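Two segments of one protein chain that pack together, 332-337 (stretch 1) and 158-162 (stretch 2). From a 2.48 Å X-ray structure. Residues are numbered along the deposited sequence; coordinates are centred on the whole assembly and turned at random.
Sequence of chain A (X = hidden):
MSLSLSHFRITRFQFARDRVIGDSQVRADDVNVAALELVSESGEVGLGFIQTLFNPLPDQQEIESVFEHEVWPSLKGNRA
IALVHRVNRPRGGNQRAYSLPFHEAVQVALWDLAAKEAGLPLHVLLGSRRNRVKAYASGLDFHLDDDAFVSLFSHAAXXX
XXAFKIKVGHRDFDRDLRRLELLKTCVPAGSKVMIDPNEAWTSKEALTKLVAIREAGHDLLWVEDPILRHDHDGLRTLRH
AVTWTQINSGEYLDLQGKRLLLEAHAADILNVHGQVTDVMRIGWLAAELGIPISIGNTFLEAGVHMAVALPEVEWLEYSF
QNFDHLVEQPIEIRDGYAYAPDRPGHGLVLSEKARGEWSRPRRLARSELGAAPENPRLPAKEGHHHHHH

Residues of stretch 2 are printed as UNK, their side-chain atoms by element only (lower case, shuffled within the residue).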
# COMPACT_ATOMS: atom_id res chain seq x y z
N GLU A 332 16.17 43.89 -13.43
CA GLU A 332 15.99 43.92 -14.87
C GLU A 332 15.18 42.72 -15.44
O GLU A 332 15.51 41.56 -15.21
CB GLU A 332 17.36 43.98 -15.57
CG GLU A 332 17.25 44.33 -17.06
CD GLU A 332 18.58 44.35 -17.79
OE1 GLU A 332 19.63 44.04 -17.17
OE2 GLU A 332 18.59 44.65 -19.03
N ILE A 333 14.14 43.02 -16.21
CA ILE A 333 13.51 42.03 -17.05
C ILE A 333 13.50 42.56 -18.47
O ILE A 333 12.86 43.58 -18.76
CB ILE A 333 12.08 41.69 -16.60
CG1 ILE A 333 12.07 41.08 -15.18
CG2 ILE A 333 11.44 40.79 -17.64
CD1 ILE A 333 10.66 40.72 -14.60
N ARG A 334 14.20 41.87 -19.37
CA ARG A 334 14.37 42.32 -20.76
C ARG A 334 14.07 41.21 -21.73
O ARG A 334 14.69 40.15 -21.65
CB ARG A 334 15.80 42.82 -21.00
CG ARG A 334 16.12 43.07 -22.48
CD ARG A 334 17.39 43.97 -22.69
NE ARG A 334 18.47 43.56 -21.78
CZ ARG A 334 19.43 42.69 -22.11
NH1 ARG A 334 19.44 42.15 -23.33
NH2 ARG A 334 20.37 42.35 -21.22
N ASP A 335 13.14 41.46 -22.65
CA ASP A 335 12.70 40.45 -23.62
C ASP A 335 12.28 39.09 -23.05
O ASP A 335 12.67 38.04 -23.56
CB ASP A 335 13.73 40.30 -24.75
CG ASP A 335 13.85 41.56 -25.60
OD1 ASP A 335 12.82 42.32 -25.69
OD2 ASP A 335 14.96 41.81 -26.14
N GLY A 336 11.50 39.12 -21.97
CA GLY A 336 11.03 37.89 -21.35
C GLY A 336 12.06 37.13 -20.56
O GLY A 336 11.83 35.95 -20.22
N TYR A 337 13.21 37.76 -20.25
CA TYR A 337 14.17 37.17 -19.32
C TYR A 337 14.41 38.06 -18.12
O TYR A 337 14.58 39.28 -18.27
CB TYR A 337 15.50 36.91 -19.98
CG TYR A 337 15.55 35.70 -20.88
CD1 TYR A 337 15.81 34.45 -20.35
CD2 TYR A 337 15.41 35.83 -22.27
CE1 TYR A 337 15.88 33.34 -21.15
CE2 TYR A 337 15.49 34.72 -23.10
CZ TYR A 337 15.73 33.49 -22.53
OH TYR A 337 15.83 32.38 -23.32
N UNK A 158 4.09 43.32 -26.24
CA UNK A 158 4.86 44.46 -26.80
C UNK A 158 6.33 44.42 -26.47
O UNK A 158 7.16 44.66 -27.35
o UNK A 158 3.28 46.25 -26.96
c UNK A 158 4.39 45.81 -26.26
N UNK A 159 6.63 44.18 -25.18
CA UNK A 159 7.99 44.22 -24.64
C UNK A 159 8.62 42.82 -24.46
O UNK A 159 9.62 42.67 -23.77
c UNK A 159 7.12 44.88 -20.90
c UNK A 159 8.03 44.98 -23.28
c UNK A 159 7.35 44.14 -22.18
c UNK A 159 7.41 46.43 -23.43
N UNK A 160 8.05 41.80 -25.07
CA UNK A 160 8.85 40.59 -25.30
C UNK A 160 8.61 39.35 -24.46
O UNK A 160 9.39 38.40 -24.56
N UNK A 161 7.56 39.37 -23.63
CA UNK A 161 7.02 38.15 -23.01
C UNK A 161 6.48 37.24 -24.08
O UNK A 161 5.93 37.71 -25.09
c UNK A 161 6.51 39.19 -20.75
o UNK A 161 8.19 41.20 -17.44
c UNK A 161 7.20 41.27 -19.62
c UNK A 161 5.94 38.48 -21.97
c UNK A 161 7.65 40.51 -18.50
c UNK A 161 6.95 38.45 -19.61
c UNK A 161 7.51 39.11 -18.48
c UNK A 161 6.66 40.60 -20.73
N UNK A 162 6.66 35.94 -23.89
CA UNK A 162 6.11 34.94 -24.80
C UNK A 162 5.33 33.91 -24.01
O UNK A 162 4.78 32.96 -24.58
c UNK A 162 7.22 34.28 -25.59
o UNK A 162 8.24 33.76 -24.74
O HOH W 1 11.78 44.26 -22.90
O HOH W 2 10.14 41.32 -21.27

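Position 158 carries two side-chain atoms, one carbon followed by one oxygen. This short, unbranched hydroxyl identifies Ser-158. It is still helical, and its nearest side-chain atom, CB, lies 9.1 Å from Asp-335 OD1, so the contact places no demand on it.

At position 159 there are four side-chain carbons and no heteroatom. The chain forks at its first carbon, and one arm is two carbons long, the pattern of isoleucine: Ile-159. It is the first residue after a helix to leave helical phi/psi. Its CA-to-CB bond points sideways, and its nearest side-chain atom, CB, lies 6.0 Å from Asp-335 OD1, so what matters here is the backbone. The carbonyl oxygen accepts hydrogen bonds from two waters, and each water in turn accepts one from an amide of the turn in stretch 1. Water 1 lies 2.8 Å from Ile-159 O and 3.1 Å from Asp-335 N; water 2 lies 2.9 Å from Ile-159 O and 2.7 Å from Gly-336 N.

Position 160 has no side-chain atoms, so it is Gly-160. Two independent constraints suit glycine to this place. With phi/psi of 106/8, a CB would be jammed against the carbonyl oxygen of the preceding residue; it would also point toward stretch 1 and come within 2.9 Å of Asp-335 CA, a clash. The bare backbone lets the two stretches approach until Gly-160 CA and Asp-335 CA are 4.2 Å apart.

Position 161 shows one carbon leading to a ring of six carbons that bears one oxygen, a phenol, hence Tyr-161. Its CA-to-CB bond points away from stretch 1, yet the end of the side chain comes nearer. With chi1 at -69° (m), the ring reaches Ile-333, bringing Tyr-161 OH to 3.3 Å from Ile-333 CG2 and Tyr-161 CZ to 3.9 Å from the same methyl. Gly-336 CA and Ile-333 CG2 both approach the ring obliquely. A long, flat side chain suits this role, since it can start out away from the turn and still cover apolar surface beside it.

Position 162 again has one carbon followed by one oxygen: Ser-162. Its CA-to-CB bond points sideways and Ser-162 OG remains 6.0 Å from Gly-336 CA, leaving it essentially outside the contact.

The contact joins a tight turn to an irregular segment following a helix. Stretch 1 makes a type I' turn from Arg-334 to Tyr-337, closed by backbone hydrogen bonds from Arg-334 N to Tyr-337 O (2.8 Å) and from Tyr-337 N to Arg-334 O (3.1 Å). Gly-336 suits its positive phi, and a CB there would lie 2.8 Å from Gly-160 O, so glycines on both stretches permit the close backbone packing. No direct hydrogen bond crosses the interface: Gly-336 N is 3.4 Å from Gly-160 O, but the angle is poor. Instead, the two waters provide the polar link, while Tyr-161 and Ile-333 supply apolar packing. The stretches bury 218 Å², both sides summed.

Stretch 2, residues 158-162: SIGYS
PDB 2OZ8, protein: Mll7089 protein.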